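Local coordinates for glucosidase (Croceicoccus marinus, PDB 5Z3K), which probably hydrolyses O-glycosidic bonds as a beta-glucosidase of glycoside hydrolase family 39, at residues 189-201 and 218-230. Sequence-based numbering, arbitrary orientation.
Sequences ALKVGGPCVAFPL and SVPLDFLSWMWYG
The ring of Phe223 lies flat across the neighbouring strand at Gly193, whose CA sits 3.5 Å from the ring centroid in a CH-pi contact over the face. CG of Phe223 stands between its own backbone N and carbonyl carbon (chi1 59°), which swings the ring over the glycine. Replacing Phe223 by an alanine would probably leave the Gly193 backbone without its aromatic cover and open a gap beside Glu153. At the strand entrance Asp222 grips Val192 twice: OD2 accepts Val192 N through its anti lone pair at 2.8 Å, and Asp222 N donates to Val192 O; OD2 also forms a salt bridge with Lys184. Further along, Gly194 N donates to Phe223 O and Gly194 O accepts Ser225 N; Val197 likewise bonds Ser225 O and Met227 N. A cis peptide precedes Pro195, and here Ser225 OG receives a weak bond from Cys196 N (2.8 Å) while also bonding Glu153. Near the C-terminal ends, the selenomethionine CE of Met227 touches Cys196 SG, and Pro200 CG packs 3.6 Å from Trp228 CE3. Strands 191-197 and 223-229, joined through helix 208-216 in a beta-alpha-beta unit, are consecutive staves of the TIM barrel, flanked by strands 151-154 and 259-266, with helix 238-252 against Trp226 and Trp228.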
loop_
_atom_site.group_PDB
_atom_site.type_symbol
_atom_site.label_atom_id
_atom_site.label_comp_id
_atom_site.label_asym_id
_atom_site.label_seq_id
_atom_site.Cartn_x
_atom_site.Cartn_y
_atom_site.Cartn_z
ATOM N N ALA A 189 -17.145 9.650 12.643
ATOM C CA ALA A 189 -16.895 8.363 12.001
ATOM C C ALA A 189 -15.638 8.359 11.146
ATOM O O ALA A 189 -15.192 7.283 10.733
ATOM C CB ALA A 189 -18.095 7.962 11.140
ATOM N N LEU A 190 -15.062 9.522 10.860
ATOM C CA LEU A 190 -13.838 9.563 10.077
ATOM C C LEU A 190 -12.661 9.058 10.901
ATOM O O LEU A 190 -12.593 9.250 12.117
ATOM C CB LEU A 190 -13.566 10.983 9.591
ATOM C CG LEU A 190 -14.630 11.584 8.673
ATOM C CD1 LEU A 190 -14.410 13.081 8.546
ATOM C CD2 LEU A 190 -14.627 10.906 7.295
ATOM N N LYS A 191 -11.729 8.398 10.230
ATOM C CA LYS A 191 -10.524 7.905 10.878
ATOM C C LYS A 191 -9.408 8.915 10.665
ATOM O O LYS A 191 -9.208 9.397 9.543
ATOM C CB LYS A 191 -10.120 6.539 10.326
ATOM C CG LYS A 191 -11.203 5.473 10.438
ATOM C CD LYS A 191 -11.758 5.382 11.848
ATOM C CE LYS A 191 -12.821 4.293 11.944
ATOM N NZ LYS A 191 -13.729 4.499 13.105
ATOM N N VAL A 192 -8.702 9.254 11.745
ATOM C CA VAL A 192 -7.565 10.158 11.676
ATOM C C VAL A 192 -6.374 9.464 12.318
ATOM O O VAL A 192 -6.519 8.692 13.273
ATOM C CB VAL A 192 -7.868 11.529 12.348
ATOM C CG1 VAL A 192 -7.998 11.396 13.883
ATOM C CG2 VAL A 192 -6.821 12.588 11.948
ATOM N N GLY A 193 -5.193 9.719 11.772
ATOM C CA GLY A 193 -3.999 9.092 12.296
ATOM C C GLY A 193 -2.749 9.682 11.679
ATOM O O GLY A 193 -2.796 10.680 10.962
ATOM N N GLY A 194 -1.623 9.050 11.984
ATOM C CA GLY A 194 -0.320 9.555 11.615
ATOM C C GLY A 194 0.719 8.758 12.368
ATOM O O GLY A 194 0.395 7.742 12.983
ATOM N N PRO A 195 1.980 9.204 12.367
ATOM C CA PRO A 195 2.544 10.383 11.710
ATOM C C PRO A 195 3.327 10.014 10.467
ATOM O O PRO A 195 4.065 10.846 9.955
ATOM C CB PRO A 195 3.489 10.927 12.772
ATOM C CG PRO A 195 4.077 9.646 13.335
ATOM C CD PRO A 195 2.951 8.621 13.311
ATOM N N CYS A 196 3.190 8.763 10.020
ATOM C CA CYS A 196 3.966 8.213 8.912
ATOM C C CYS A 196 5.440 8.128 9.288
ATOM O O CYS A 196 6.294 8.761 8.662
ATOM C CB CYS A 196 3.774 9.018 7.620
ATOM S SG CYS A 196 4.493 8.182 6.167
ATOM N N VAL A 197 5.727 7.317 10.312
ATOM C CA VAL A 197 7.091 7.084 10.771
ATOM C C VAL A 197 7.939 6.510 9.645
ATOM O O VAL A 197 7.621 5.456 9.079
ATOM C CB VAL A 197 7.077 6.134 11.978
ATOM C CG1 VAL A 197 8.491 5.951 12.533
ATOM C CG2 VAL A 197 6.131 6.642 13.058
ATOM N N ALA A 198 9.057 7.175 9.346
ATOM C CA ALA A 198 9.958 6.678 8.312
ATOM C C ALA A 198 10.870 5.572 8.824
ATOM O O ALA A 198 11.243 4.681 8.054
ATOM C CB ALA A 198 10.815 7.820 7.754
ATOM N N PHE A 199 11.254 5.625 10.099
ATOM C CA PHE A 199 12.219 4.696 10.688
ATOM C C PHE A 199 11.561 3.963 11.855
ATOM O O PHE A 199 11.879 4.226 13.025
ATOM C CB PHE A 199 13.473 5.447 11.141
ATOM C CG PHE A 199 14.119 6.267 10.049
ATOM C CD1 PHE A 199 14.167 5.800 8.746
ATOM C CD2 PHE A 199 14.684 7.496 10.332
ATOM C CE1 PHE A 199 14.758 6.542 7.744
ATOM C CE2 PHE A 199 15.280 8.242 9.340
ATOM C CZ PHE A 199 15.319 7.767 8.044
ATOM N N PRO A 200 10.652 3.014 11.574
ATOM C CA PRO A 200 9.788 2.474 12.642
ATOM C C PRO A 200 10.495 1.618 13.679
ATOM O O PRO A 200 9.872 1.311 14.703
ATOM C CB PRO A 200 8.752 1.640 11.877
ATOM C CG PRO A 200 9.434 1.289 10.587
ATOM C CD PRO A 200 10.285 2.481 10.248
ATOM N N LEU A 201 11.738 1.194 13.458
ATOM C CA LEU A 201 12.488 0.508 14.505
ATOM C C LEU A 201 13.455 1.447 15.226
ATOM O O LEU A 201 14.380 0.976 15.896
ATOM C CB LEU A 201 13.249 -0.694 13.940
ATOM C CG LEU A 201 12.434 -1.798 13.250
ATOM C CD1 LEU A 201 13.335 -2.947 12.801
ATOM C CD2 LEU A 201 11.311 -2.304 14.152
ATOM N N SER A 218 -4.873 13.149 25.237
ATOM C CA SER A 218 -6.136 12.516 24.848
ATOM C C SER A 218 -6.567 12.921 23.435
ATOM O O SER A 218 -7.712 13.314 23.194
ATOM C CB SER A 218 -7.231 12.834 25.866
ATOM O OG SER A 218 -6.822 12.436 27.163
ATOM N N VAL A 219 -5.631 12.825 22.494
ATOM C CA VAL A 219 -5.878 13.153 21.088
ATOM C C VAL A 219 -6.285 11.880 20.348
ATOM O O VAL A 219 -5.667 10.826 20.560
ATOM C CB VAL A 219 -4.637 13.802 20.451
ATOM C CG1 VAL A 219 -4.907 14.195 18.989
ATOM C CG2 VAL A 219 -4.192 15.027 21.268
ATOM N N PRO A 220 -7.313 11.913 19.496
ATOM C CA PRO A 220 -7.691 10.696 18.757
ATOM C C PRO A 220 -6.549 10.203 17.885
ATOM O O PRO A 220 -5.833 10.991 17.267
ATOM C CB PRO A 220 -8.883 11.145 17.906
ATOM C CG PRO A 220 -9.371 12.405 18.532
ATOM C CD PRO A 220 -8.181 13.055 19.166
ATOM N N LEU A 221 -6.390 8.878 17.830
ATOM C CA LEU A 221 -5.387 8.219 16.984
ATOM C C LEU A 221 -6.029 6.917 16.511
ATOM O O LEU A 221 -5.891 5.873 17.155
ATOM C CB LEU A 221 -4.078 7.970 17.725
ATOM C CG LEU A 221 -2.918 7.347 16.939
ATOM C CD1 LEU A 221 -2.185 8.389 16.082
ATOM C CD2 LEU A 221 -1.944 6.617 17.874
ATOM N N ASP A 222 -6.762 6.999 15.402
ATOM C CA ASP A 222 -7.434 5.816 14.872
ATOM C C ASP A 222 -6.448 4.854 14.218
ATOM O O ASP A 222 -6.683 3.637 14.201
ATOM C CB ASP A 222 -8.527 6.251 13.897
ATOM C CG ASP A 222 -9.601 7.093 14.572
ATOM O OD1 ASP A 222 -10.167 6.632 15.578
ATOM O OD2 ASP A 222 -9.876 8.219 14.117
ATOM N N PHE A 223 -5.335 5.366 13.695
ATOM C CA PHE A 223 -4.321 4.503 13.117
ATOM C C PHE A 223 -2.953 5.129 13.323
ATOM O O PHE A 223 -2.810 6.351 13.353
ATOM C CB PHE A 223 -4.567 4.229 11.619
ATOM C CG PHE A 223 -4.593 5.466 10.759
ATOM C CD1 PHE A 223 -3.419 5.991 10.225
ATOM C CD2 PHE A 223 -5.790 6.082 10.455
ATOM C CE1 PHE A 223 -3.447 7.131 9.404
ATOM C CE2 PHE A 223 -5.827 7.222 9.642
ATOM C CZ PHE A 223 -4.651 7.745 9.121
ATOM N N LEU A 224 -1.953 4.277 13.495
ATOM C CA LEU A 224 -0.560 4.695 13.525
ATOM C C LEU A 224 0.050 4.310 12.184
ATOM O O LEU A 224 0.067 3.130 11.827
ATOM C CB LEU A 224 0.178 4.030 14.693
ATOM C CG LEU A 224 1.560 4.504 15.171
ATOM C CD1 LEU A 224 2.671 4.105 14.187
ATOM C CD2 LEU A 224 1.589 6.000 15.482
ATOM N N SER A 225 0.521 5.296 11.434
ATOM C CA SER A 225 1.024 5.029 10.093
ATOM C C SER A 225 2.554 5.064 10.075
ATOM O O SER A 225 3.189 5.805 10.834
ATOM C CB SER A 225 0.432 6.027 9.094
ATOM O OG SER A 225 0.883 7.342 9.361
ATOM N N TRP A 226 3.137 4.210 9.232
ATOM C CA TRP A 226 4.580 3.990 9.192
ATOM C C TRP A 226 4.944 3.424 7.828
ATOM O O TRP A 226 4.071 3.062 7.036
ATOM C CB TRP A 226 5.030 3.040 10.317
ATOM C CG TRP A 226 4.247 1.760 10.350
ATOM C CD1 TRP A 226 2.990 1.589 10.846
ATOM C CD2 TRP A 226 4.662 0.475 9.858
ATOM N NE1 TRP A 226 2.591 0.283 10.690
ATOM C CE2 TRP A 226 3.596 -0.421 10.079
ATOM C CE3 TRP A 226 5.819 0.002 9.235
ATOM C CZ2 TRP A 226 3.665 -1.778 9.727
ATOM C CZ3 TRP A 226 5.881 -1.344 8.876
ATOM C CH2 TRP A 226 4.807 -2.212 9.122
HETATM N N MSE A 227 6.251 3.334 7.563
HETATM C CA MSE A 227 6.728 2.867 6.249
HETATM C C MSE A 227 7.819 1.813 6.364
HETATM O O MSE A 227 8.486 1.714 7.394
HETATM C CB MSE A 227 7.242 4.042 5.416
HETATM C CG MSE A 227 8.740 4.366 5.547
HETATM SE SE MSE A 227 9.068 5.936 4.396
HETATM C CE MSE A 227 7.586 6.842 5.189
ATOM N N TRP A 228 8.006 1.035 5.301
ATOM C CA TRP A 228 9.101 0.074 5.254
ATOM C C TRP A 228 9.442 -0.258 3.805
ATOM O O TRP A 228 8.548 -0.421 2.974
ATOM C CB TRP A 228 8.784 -1.218 6.011
ATOM C CG TRP A 228 10.053 -1.950 6.244
ATOM C CD1 TRP A 228 10.514 -3.049 5.580
ATOM C CD2 TRP A 228 11.078 -1.573 7.168
ATOM N NE1 TRP A 228 11.763 -3.398 6.061
ATOM C CE2 TRP A 228 12.131 -2.498 7.026
ATOM C CE3 TRP A 228 11.204 -0.540 8.102
ATOM C CZ2 TRP A 228 13.294 -2.423 7.791
ATOM C CZ3 TRP A 228 12.357 -0.469 8.858
ATOM C CH2 TRP A 228 13.382 -1.411 8.704
ATOM N N TYR A 229 10.739 -0.365 3.516
ATOM C CA TYR A 229 11.229 -0.764 2.207
ATOM C C TYR A 229 12.180 -1.942 2.354
ATOM O O TYR A 229 12.857 -2.085 3.375
ATOM C CB TYR A 229 11.975 0.373 1.501
ATOM C CG TYR A 229 11.187 1.640 1.306
ATOM C CD1 TYR A 229 10.149 1.704 0.383
ATOM C CD2 TYR A 229 11.497 2.784 2.033
ATOM C CE1 TYR A 229 9.431 2.880 0.190
ATOM C CE2 TYR A 229 10.789 3.957 1.852
ATOM C CZ TYR A 229 9.759 4.000 0.933
ATOM O OH TYR A 229 9.063 5.177 0.762
ATOM N N GLY A 230 12.262 -2.763 1.309
ATOM C CA GLY A 230 13.130 -3.931 1.344
ATOM C C GLY A 230 14.533 -3.728 0.795
ATOM O O GLY A 230 15.180 -4.703 0.409
#